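Local coordinates for adenosylmethionine-8-amino-7-oxononanoate aminotransferase (Methanocaldococcus jannaschii, PDB 6ZHK), which probably transfers the amino group of S-adenosyl-L-methionine to 7-keto-8-aminopelargonic acid in biotin biosynthesis, with pyridoxal 5'-phosphate as cofactor, at residues Phe229-Glu234 / Asn261-Ile266; Ile369-Lys374 / Lys448-Leu453; Leu376-Glu381 / Ala456-Ile461. All coordinates share one frame; numbering follows the deposited sequence.

Contact 1: residues Phe229-Glu234 / Asn261-Ile266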
loop_
_atom_site.group_PDB
_atom_site.type_symbol
_atom_site.label_atom_id
_atom_site.label_comp_id
_atom_site.label_asym_id
_atom_site.label_seq_id
_atom_site.Cartn_x
_atom_site.Cartn_y
_atom_site.Cartn_z
ATOM N N PHE A 229 -7.833 12.800 -18.480
ATOM C CA PHE A 229 -7.593 11.357 -18.615
ATOM C C PHE A 229 -8.551 10.477 -17.811
ATOM O O PHE A 229 -8.618 9.259 -18.064
ATOM C CB PHE A 229 -6.130 10.993 -18.347
ATOM C CG PHE A 229 -5.699 11.296 -16.938
ATOM C CD1 PHE A 229 -5.967 10.365 -15.932
ATOM C CD2 PHE A 229 -5.129 12.517 -16.595
ATOM C CE1 PHE A 229 -5.581 10.624 -14.611
ATOM C CE2 PHE A 229 -4.701 12.749 -15.287
ATOM C CZ PHE A 229 -4.923 11.808 -14.289
ATOM N N CYS A 230 -9.301 11.084 -16.887
ATOM C CA CYS A 230 -10.370 10.316 -16.251
ATOM C C CYS A 230 -11.360 11.219 -15.512
ATOM O O CYS A 230 -11.104 12.405 -15.327
ATOM C CB CYS A 230 -9.763 9.336 -15.250
ATOM S SG CYS A 230 -9.140 10.163 -13.749
ATOM N N VAL A 231 -12.548 10.650 -15.220
ATOM C CA VAL A 231 -13.502 11.094 -14.219
ATOM C C VAL A 231 -13.489 9.985 -13.163
ATOM O O VAL A 231 -13.447 8.827 -13.526
ATOM C CB VAL A 231 -14.913 11.268 -14.813
ATOM C CG1 VAL A 231 -15.933 11.360 -13.661
ATOM C CG2 VAL A 231 -14.969 12.486 -15.754
ATOM N N ILE A 232 -13.355 10.318 -11.887
ATOM C CA ILE A 232 -13.318 9.317 -10.828
ATOM C C ILE A 232 -14.324 9.743 -9.768
ATOM O O ILE A 232 -14.415 10.954 -9.458
ATOM C CB ILE A 232 -11.903 9.101 -10.266
ATOM C CG1 ILE A 232 -11.976 8.052 -9.132
ATOM C CG2 ILE A 232 -11.343 10.409 -9.767
ATOM C CD1 ILE A 232 -10.588 7.647 -8.571
ATOM N N LEU A 233 -15.135 8.770 -9.317
ATOM C CA LEU A 233 -16.146 8.968 -8.281
ATOM C C LEU A 233 -16.116 7.760 -7.368
ATOM O O LEU A 233 -15.719 6.668 -7.802
ATOM C CB LEU A 233 -17.555 9.001 -8.960
ATOM C CG LEU A 233 -17.788 10.204 -9.883
ATOM C CD1 LEU A 233 -19.192 10.145 -10.514
ATOM C CD2 LEU A 233 -17.642 11.472 -9.079
ATOM N N GLU A 234 -16.660 7.920 -6.154
ATOM C CA GLU A 234 -16.918 6.777 -5.263
ATOM C C GLU A 234 -18.166 5.992 -5.713
ATOM O O GLU A 234 -18.982 6.508 -6.460
ATOM C CB GLU A 234 -17.101 7.322 -3.838
ATOM C CG GLU A 234 -15.770 7.814 -3.229
ATOM C CD GLU A 234 -15.918 8.549 -1.902
ATOM O OE1 GLU A 234 -16.147 7.871 -0.913
ATOM O OE2 GLU A 234 -15.942 9.812 -1.895
ATOM N N ASN A 261 -18.231 11.194 -24.483
ATOM C CA ASN A 261 -17.176 12.181 -24.659
ATOM C C ASN A 261 -15.792 11.554 -24.613
ATOM O O ASN A 261 -14.809 12.297 -24.534
ATOM C CB ASN A 261 -17.248 13.312 -23.615
ATOM C CG ASN A 261 -18.461 14.216 -23.738
ATOM O OD1 ASN A 261 -19.506 14.040 -23.074
ATOM N ND2 ASN A 261 -18.322 15.251 -24.537
ATOM N N ASP A 262 -15.693 10.220 -24.709
ATOM C CA ASP A 262 -14.416 9.562 -24.876
ATOM C C ASP A 262 -13.522 9.835 -23.677
ATOM O O ASP A 262 -12.341 10.092 -23.872
ATOM C CB ASP A 262 -13.697 9.982 -26.173
ATOM C CG ASP A 262 -12.451 9.153 -26.488
ATOM O OD1 ASP A 262 -12.429 7.919 -26.192
ATOM O OD2 ASP A 262 -11.477 9.771 -26.995
ATOM N N VAL A 263 -14.092 9.788 -22.463
ATOM C CA VAL A 263 -13.292 9.882 -21.246
ATOM C C VAL A 263 -13.385 8.579 -20.430
ATOM O O VAL A 263 -14.457 8.049 -20.245
ATOM C CB VAL A 263 -13.705 11.092 -20.391
ATOM C CG1 VAL A 263 -12.942 11.168 -19.035
ATOM C CG2 VAL A 263 -13.647 12.404 -21.183
ATOM N N ILE A 264 -12.267 8.088 -19.869
ATOM C CA ILE A 264 -12.260 6.935 -18.948
ATOM C C ILE A 264 -13.004 7.294 -17.653
ATOM O O ILE A 264 -12.814 8.374 -17.063
ATOM C CB ILE A 264 -10.813 6.472 -18.636
ATOM C CG1 ILE A 264 -10.285 5.563 -19.750
ATOM C CG2 ILE A 264 -10.769 5.713 -17.302
ATOM C CD1 ILE A 264 -8.765 5.353 -19.648
ATOM N N PHE A 265 -13.861 6.345 -17.203
ATOM C CA PHE A 265 -14.577 6.537 -15.953
ATOM C C PHE A 265 -14.051 5.511 -14.954
ATOM O O PHE A 265 -14.083 4.302 -15.224
ATOM C CB PHE A 265 -16.099 6.358 -16.144
ATOM C CG PHE A 265 -16.918 6.525 -14.876
ATOM C CD1 PHE A 265 -16.560 7.461 -13.905
ATOM C CD2 PHE A 265 -18.053 5.760 -14.646
ATOM C CE1 PHE A 265 -17.308 7.621 -12.744
ATOM C CE2 PHE A 265 -18.800 5.898 -13.469
ATOM C CZ PHE A 265 -18.428 6.837 -12.529
ATOM N N ILE A 266 -13.503 6.005 -13.808
ATOM C CA ILE A 266 -12.989 5.150 -12.768
ATOM C C ILE A 266 -13.978 5.150 -11.629
ATOM O O ILE A 266 -14.322 6.216 -11.153
ATOM C CB ILE A 266 -11.633 5.718 -12.280
ATOM C CG1 ILE A 266 -10.668 5.835 -13.472
ATOM C CG2 ILE A 266 -11.149 4.826 -11.138
ATOM C CD1 ILE A 266 -9.238 6.311 -12.994
#

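Contact 2: residues Ile369-Lys374 / Lys448-Leu453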
loop_
_atom_site.group_PDB
_atom_site.type_symbol
_atom_site.label_atom_id
_atom_site.label_comp_id
_atom_site.label_asym_id
_atom_site.label_seq_id
_atom_site.Cartn_x
_atom_site.Cartn_y
_atom_site.Cartn_z
ATOM N N ILE A 369 -31.064 -5.115 6.334
ATOM C CA ILE A 369 -30.963 -3.695 5.978
ATOM C C ILE A 369 -32.305 -2.981 6.168
ATOM O O ILE A 369 -32.363 -1.835 6.629
ATOM C CB ILE A 369 -30.446 -3.571 4.526
ATOM C CG1 ILE A 369 -28.965 -3.958 4.452
ATOM C CG2 ILE A 369 -30.691 -2.185 3.940
ATOM C CD1 ILE A 369 -28.494 -4.302 3.046
ATOM N N LYS A 370 -33.397 -3.628 5.721
ATOM C CA LYS A 370 -34.724 -3.046 5.880
ATOM C C LYS A 370 -35.014 -2.788 7.364
ATOM O O LYS A 370 -35.494 -1.724 7.739
ATOM C CB LYS A 370 -35.762 -4.012 5.299
ATOM C CG LYS A 370 -36.600 -3.529 4.121
ATOM C CD LYS A 370 -36.808 -4.666 3.129
ATOM C CE LYS A 370 -37.144 -4.195 1.737
ATOM N NZ LYS A 370 -36.523 -5.113 0.756
ATOM N N LEU A 371 -34.669 -3.749 8.224
ATOM C CA LEU A 371 -34.831 -3.577 9.666
ATOM C C LEU A 371 -33.980 -2.422 10.201
ATOM O O LEU A 371 -34.437 -1.612 11.013
ATOM C CB LEU A 371 -34.549 -4.905 10.382
ATOM C CG LEU A 371 -34.528 -4.814 11.923
ATOM C CD1 LEU A 371 -35.920 -4.502 12.509
ATOM C CD2 LEU A 371 -33.907 -6.040 12.579
ATOM N N PHE A 372 -32.705 -2.365 9.778
ATOM C CA PHE A 372 -31.808 -1.284 10.161
ATOM C C PHE A 372 -32.416 0.094 9.829
ATOM O O PHE A 372 -32.424 0.996 10.659
ATOM C CB PHE A 372 -30.471 -1.480 9.405
ATOM C CG PHE A 372 -29.328 -0.573 9.787
ATOM C CD1 PHE A 372 -29.167 -0.175 11.102
ATOM C CD2 PHE A 372 -28.404 -0.132 8.846
ATOM C CE1 PHE A 372 -28.070 0.582 11.496
ATOM C CE2 PHE A 372 -27.329 0.688 9.216
ATOM C CZ PHE A 372 -27.167 1.040 10.542
ATOM N N HIS A 373 -32.919 0.267 8.605
ATOM C CA HIS A 373 -33.403 1.587 8.216
ATOM C C HIS A 373 -34.651 1.943 9.024
ATOM O O HIS A 373 -34.848 3.118 9.354
ATOM C CB HIS A 373 -33.616 1.703 6.679
ATOM C CG HIS A 373 -32.348 1.577 5.888
ATOM N ND1 HIS A 373 -32.335 1.457 4.511
ATOM C CD2 HIS A 373 -31.049 1.527 6.284
ATOM C CE1 HIS A 373 -31.074 1.350 4.080
ATOM N NE2 HIS A 373 -30.253 1.413 5.148
ATOM N N LYS A 374 -35.501 0.946 9.288
ATOM C CA LYS A 374 -36.725 1.140 10.062
ATOM C C LYS A 374 -36.385 1.556 11.495
ATOM O O LYS A 374 -36.974 2.499 12.028
ATOM C CB LYS A 374 -37.559 -0.144 9.994
ATOM C CG LYS A 374 -38.756 -0.141 10.933
ATOM C CD LYS A 374 -39.707 -1.277 10.699
ATOM C CE LYS A 374 -39.342 -2.597 11.347
ATOM N NZ LYS A 374 -38.790 -2.431 12.717
ATOM N N LYS A 448 -30.960 -8.763 16.348
ATOM C CA LYS A 448 -30.941 -8.320 17.729
ATOM C C LYS A 448 -29.894 -7.234 17.940
ATOM O O LYS A 448 -30.127 -6.308 18.729
ATOM C CB LYS A 448 -30.780 -9.512 18.693
ATOM C CG LYS A 448 -32.039 -10.368 18.810
ATOM C CD LYS A 448 -31.779 -11.727 19.470
ATOM C CE LYS A 448 -33.065 -12.546 19.653
ATOM N NZ LYS A 448 -32.724 -13.867 20.257
ATOM N N GLU A 449 -28.725 -7.388 17.294
ATOM C CA GLU A 449 -27.663 -6.418 17.441
ATOM C C GLU A 449 -28.050 -5.095 16.778
ATOM O O GLU A 449 -27.753 -4.012 17.307
ATOM C CB GLU A 449 -26.396 -6.903 16.788
ATOM C CG GLU A 449 -25.608 -7.865 17.691
ATOM C CD GLU A 449 -24.650 -8.785 16.947
ATOM O OE1 GLU A 449 -24.514 -8.640 15.751
ATOM O OE2 GLU A 449 -24.055 -9.686 17.576
ATOM N N ILE A 450 -28.785 -5.199 15.665
ATOM C CA ILE A 450 -29.225 -3.983 14.998
ATOM C C ILE A 450 -30.153 -3.199 15.937
ATOM O O ILE A 450 -30.065 -1.973 16.001
ATOM C CB ILE A 450 -29.932 -4.339 13.671
ATOM C CG1 ILE A 450 -28.926 -4.683 12.568
ATOM C CG2 ILE A 450 -30.759 -3.158 13.200
ATOM C CD1 ILE A 450 -29.552 -5.432 11.378
ATOM N N ILE A 451 -31.103 -3.887 16.604
ATOM C CA ILE A 451 -32.111 -3.201 17.420
ATOM C C ILE A 451 -31.406 -2.610 18.628
ATOM O O ILE A 451 -31.609 -1.467 18.976
ATOM C CB ILE A 451 -33.260 -4.155 17.804
ATOM C CG1 ILE A 451 -34.151 -4.520 16.600
ATOM C CG2 ILE A 451 -34.067 -3.615 18.980
ATOM C CD1 ILE A 451 -34.806 -5.920 16.673
ATOM N N TYR A 452 -30.484 -3.373 19.197
ATOM C CA TYR A 452 -29.660 -2.887 20.294
ATOM C C TYR A 452 -28.932 -1.605 19.888
ATOM O O TYR A 452 -28.895 -0.637 20.624
ATOM C CB TYR A 452 -28.686 -3.958 20.804
ATOM C CG TYR A 452 -27.890 -3.460 21.982
ATOM C CD1 TYR A 452 -28.454 -3.387 23.249
ATOM C CD2 TYR A 452 -26.572 -3.071 21.840
ATOM C CE1 TYR A 452 -27.770 -2.867 24.330
ATOM C CE2 TYR A 452 -25.847 -2.592 22.925
ATOM C CZ TYR A 452 -26.448 -2.487 24.177
ATOM O OH TYR A 452 -25.763 -2.006 25.268
ATOM N N LEU A 453 -28.229 -1.651 18.755
ATOM C CA LEU A 453 -27.422 -0.542 18.276
ATOM C C LEU A 453 -28.219 0.744 18.100
ATOM O O LEU A 453 -27.759 1.806 18.479
ATOM C CB LEU A 453 -26.786 -0.936 16.929
ATOM C CG LEU A 453 -26.107 0.193 16.132
ATOM C CD1 LEU A 453 -24.855 0.700 16.889
ATOM C CD2 LEU A 453 -25.650 -0.387 14.797
#

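Contact 3: residues Leu376-Glu381 / Ala456-Ile461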
loop_
_atom_site.group_PDB
_atom_site.type_symbol
_atom_site.label_atom_id
_atom_site.label_comp_id
_atom_site.label_asym_id
_atom_site.label_seq_id
_atom_site.Cartn_x
_atom_site.Cartn_y
_atom_site.Cartn_z
ATOM N N LEU A 376 -33.614 3.112 12.520
ATOM C CA LEU A 376 -32.966 4.415 12.531
ATOM C C LEU A 376 -33.989 5.564 12.444
ATOM O O LEU A 376 -33.670 6.747 12.701
ATOM C CB LEU A 376 -32.026 4.477 11.312
ATOM C CG LEU A 376 -30.742 3.640 11.364
ATOM C CD1 LEU A 376 -30.128 3.536 9.950
ATOM C CD2 LEU A 376 -29.776 4.268 12.362
ATOM N N ARG A 377 -35.226 5.256 12.008
ATOM C CA ARG A 377 -36.160 6.349 11.783
ATOM C C ARG A 377 -36.369 7.227 13.020
ATOM O O ARG A 377 -36.441 8.438 12.879
ATOM C CB ARG A 377 -37.522 5.813 11.308
ATOM C CG ARG A 377 -37.531 5.390 9.846
ATOM C CD ARG A 377 -38.966 5.030 9.554
ATOM N NE ARG A 377 -39.056 3.812 8.758
ATOM C CZ ARG A 377 -40.108 2.986 8.786
ATOM N NH1 ARG A 377 -41.129 3.243 9.595
ATOM N NH2 ARG A 377 -40.137 1.905 8.023
ATOM N N LYS A 378 -36.464 6.628 14.221
ATOM C CA LYS A 378 -36.709 7.386 15.450
ATOM C C LYS A 378 -35.627 8.421 15.730
ATOM O O LYS A 378 -35.853 9.343 16.514
ATOM C CB LYS A 378 -36.868 6.442 16.650
ATOM C CG LYS A 378 -35.704 5.453 16.840
ATOM C CD LYS A 378 -35.716 4.721 18.193
ATOM C CE LYS A 378 -34.666 3.613 18.284
ATOM N NZ LYS A 378 -34.970 2.455 17.392
ATOM N N LEU A 379 -34.424 8.261 15.153
ATOM C CA LEU A 379 -33.362 9.210 15.464
ATOM C C LEU A 379 -33.694 10.584 14.879
ATOM O O LEU A 379 -33.237 11.616 15.383
ATOM C CB LEU A 379 -32.026 8.704 14.891
ATOM C CG LEU A 379 -31.499 7.413 15.490
ATOM C CD1 LEU A 379 -30.357 6.865 14.649
ATOM C CD2 LEU A 379 -31.074 7.597 16.936
ATOM N N LYS A 380 -34.534 10.566 13.835
ATOM C CA LYS A 380 -34.891 11.762 13.105
ATOM C C LYS A 380 -35.615 12.738 14.035
ATOM O O LYS A 380 -35.470 13.938 13.850
ATOM C CB LYS A 380 -35.690 11.428 11.832
ATOM C CG LYS A 380 -34.871 11.234 10.554
ATOM C CD LYS A 380 -35.673 11.405 9.274
ATOM N N GLU A 381 -36.300 12.235 15.068
ATOM C CA GLU A 381 -37.079 13.066 15.990
ATOM C C GLU A 381 -36.199 13.840 16.971
ATOM O O GLU A 381 -36.644 14.850 17.499
ATOM C CB GLU A 381 -37.926 12.259 16.973
ATOM C CG GLU A 381 -38.791 11.152 16.392
ATOM C CD GLU A 381 -39.092 10.065 17.422
ATOM O OE1 GLU A 381 -38.309 9.926 18.413
ATOM O OE2 GLU A 381 -40.090 9.323 17.230
ATOM N N ALA A 456 -29.400 2.039 21.438
ATOM C CA ALA A 456 -28.307 2.663 22.179
ATOM C C ALA A 456 -27.908 4.005 21.561
ATOM O O ALA A 456 -27.473 4.921 22.279
ATOM C CB ALA A 456 -27.090 1.751 22.184
ATOM N N LEU A 457 -28.011 4.121 20.225
ATOM C CA LEU A 457 -27.630 5.389 19.605
ATOM C C LEU A 457 -28.614 6.503 20.005
ATOM O O LEU A 457 -28.233 7.659 20.284
ATOM C CB LEU A 457 -27.555 5.189 18.083
ATOM C CG LEU A 457 -27.031 6.367 17.252
ATOM C CD1 LEU A 457 -25.644 6.841 17.705
ATOM C CD2 LEU A 457 -27.022 6.037 15.775
ATOM N N TYR A 458 -29.887 6.137 20.017
ATOM C CA TYR A 458 -30.950 7.038 20.463
ATOM C C TYR A 458 -30.646 7.602 21.867
ATOM O O TYR A 458 -30.625 8.808 22.068
ATOM C CB TYR A 458 -32.298 6.309 20.375
ATOM C CG TYR A 458 -33.498 7.131 20.810
ATOM C CD1 TYR A 458 -33.907 7.221 22.141
ATOM C CD2 TYR A 458 -34.260 7.801 19.857
ATOM C CE1 TYR A 458 -35.040 7.959 22.498
ATOM C CE2 TYR A 458 -35.394 8.533 20.195
ATOM C CZ TYR A 458 -35.779 8.626 21.523
ATOM O OH TYR A 458 -36.906 9.362 21.799
ATOM N N GLU A 459 -30.334 6.741 22.819
ATOM C CA GLU A 459 -29.991 7.130 24.179
ATOM C C GLU A 459 -28.648 7.865 24.213
ATOM O O GLU A 459 -28.470 8.804 24.987
ATOM C CB GLU A 459 -29.754 5.883 25.032
ATOM C CG GLU A 459 -30.978 5.033 25.299
ATOM C CD GLU A 459 -30.623 3.735 26.011
ATOM O OE1 GLU A 459 -29.425 3.530 26.373
ATOM O OE2 GLU A 459 -31.555 2.952 26.267
ATOM N N ALA A 460 -27.664 7.433 23.404
ATOM C CA ALA A 460 -26.343 8.040 23.466
ATOM C C ALA A 460 -26.413 9.503 23.028
ATOM O O ALA A 460 -25.708 10.354 23.586
ATOM C CB ALA A 460 -25.378 7.223 22.605
ATOM N N ILE A 461 -27.256 9.757 22.009
ATOM C CA ILE A 461 -27.371 11.091 21.457
ATOM C C ILE A 461 -28.047 11.961 22.513
ATOM O O ILE A 461 -27.610 13.081 22.703
ATOM C CB ILE A 461 -28.096 11.055 20.108
ATOM C CG1 ILE A 461 -27.201 10.385 19.043
ATOM C CG2 ILE A 461 -28.513 12.457 19.696
ATOM C CD1 ILE A 461 -27.956 10.202 17.719
#

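Contact 1: residues Phe229-Glu234 / Asn261-Ile266
V231 and F265 stand side by side on adjacent parallel strands of the mixed central sheet of the fold-type I aminotransferases, joined here through helix 250-261 as a beta-alpha-beta crossover. V231 bonds through both its polar backbone atoms: its N donates to I264 O at 2.9 Å, and its O receives I266 N at 2.8 Å, with the N-H almost straight at 177°. The carbonyl of the same I266 takes L233 N at 3.2 Å and also meets the CA-H of I232. V231 O lies at the edge of the F265 ring, near its plane, 3.4 Å from F265 CD1. A chi1 of 179° sets F265 CG anti to the backbone N, and CD1 also meets V231 CG1, while L233 CD1 rests 3.9 Å from F265 CE1, the two side chains at about a right angle. I232 and I266 point to the other face, CD1 of I232 3.9 Å from CG2 of I266, and I266 CD1 packs on C230 CB. Beyond this first shell, helix 250-261 covers V231, L233 and F265 with V254, C258, Y250 and A255, and I266 reaches A129 of helix 122-140. The I232 face probably looks toward the cofactor site: I232 lies about 5 Å, side chain to side chain, from D268, a predicted pyridoxal phosphate ligand. Further out, F265 N bonds to D295 OD2, and F229 packs on L178 of the second subunit. The F229 carbonyl is buried with no polar partner in the model, F229 O facing I264 CB at 3.6 Å.

Contact 2: residues Ile369-Lys374 / Lys448-Leu453
F372 turns its CG anti to the backbone N (chi1 -172°), and I450 has CG1 beside its own N (chi1 -78°), which leaves CG2 anti to N and directed toward F372. The two residues join helix 366-376 to helix 447-463 as a nearly parallel helix pair in the C-terminal part of the fold-type I aminotransferase. The axes of the two short segments approach to 9.6 Å and are inclined by 15°. I450 CG2 is the central contact atom: it sits 3.7 Å from F372 CA and so reaches the backbone of the opposite helix. The same methyl lies 4.0 Å from F372 CD1, where it approaches the ring obliquely. L371 also meets this methyl, bringing CG to 4.3 Å from I450 CG2, and extends CD2 to I451 CD1, the L371 and I451 side chains crossing at about a right angle. No hydrogen bond spans the pair, and the contact rests on branched aliphatic groups and one aromatic ring. I450 also packs on K368 and I451 on E375, while F372 touches C454, so the seam continues along both helices. Helix 447-463 is also tied to the rest of the chain by Y452 OH, bonded to K426 O, and by E449 OE1, which accepts from N45 ND2 and, in a local bond at the start of the helix, from T446 N. H373 in turn bonds through NE2 to G392 O. L453, which also packs against A58 and I428, completes the seam with CD2 4.2 Å from F372 CE1.

Contact 3: residues Leu376-Glu381 / Ala456-Ile461
Y458 reaches from helix 447-463 across to the turn 376-381, its CG anti to the backbone N (chi1 -180°). Y458 CB lies 3.9 Å from L379 CD2 and also near K378 CE. Next out, CG and CD2 run past the K378 methylenes, with Y458 CD2 3.8 Å from K378 CD in an oblique approach. Y458 CE2, on the same ring edge, meets K378 O in the ring plane at 3.8 Å. At the tip, Y458 CE2 and OH are both 3.7 Å from E381 OE1, and the carboxylate plane stands 75° from the ring without a hydrogen bond across. K378 NZ instead bonds to E375 O and makes a weak, long ion pair with D455. Next to the tyrosine, L379 wedges into the helix surface, CD1 3.6 Å from L457 CD2 and CD2 3.6 Å from Y458 CA, with I461 CD1 close by. L457 carries this packing on to I437 and L439 of strand 436-439 and to V419 and L423 of helix 415-425, so the turn leading to strand 385-391 is joined to the body of the C-terminal region. An alanine at Y458 would keep the CB contact with L379 but would probably leave a gap beside the K378 methylenes and let the lysine chain move more freely. The join is thus mainly apolar on its buried side. On the solvent side, at E381, the slightly positive C-H edge of the ring may partly offset the repulsion between K378 O and E381 OE1, two acceptors 3.2 Å apart.

Overall arrangement
Contacts 2 and 3 are successive stages of one packing seam: both use helix 447-463, their segments adjoin and alternate along the chain, and their centres are 12 Å apart. Contact 1 lies in the central sheet, 36 Å between centres from contact 2, on the opposite side of the chain's centre, and 39 Å from contact 3; nearest atoms stay about 17 and 18 Å away. Contact 1 is the one probably near the cofactor site, with the predicted substrate residue Y155 about 10 Å from the I232 side chain. The seam is more remote from the cofactor site: L453 of contact 2 and L457 of contact 3 each lie about 12 Å, side chain to side chain, from R431, another predicted substrate ligand.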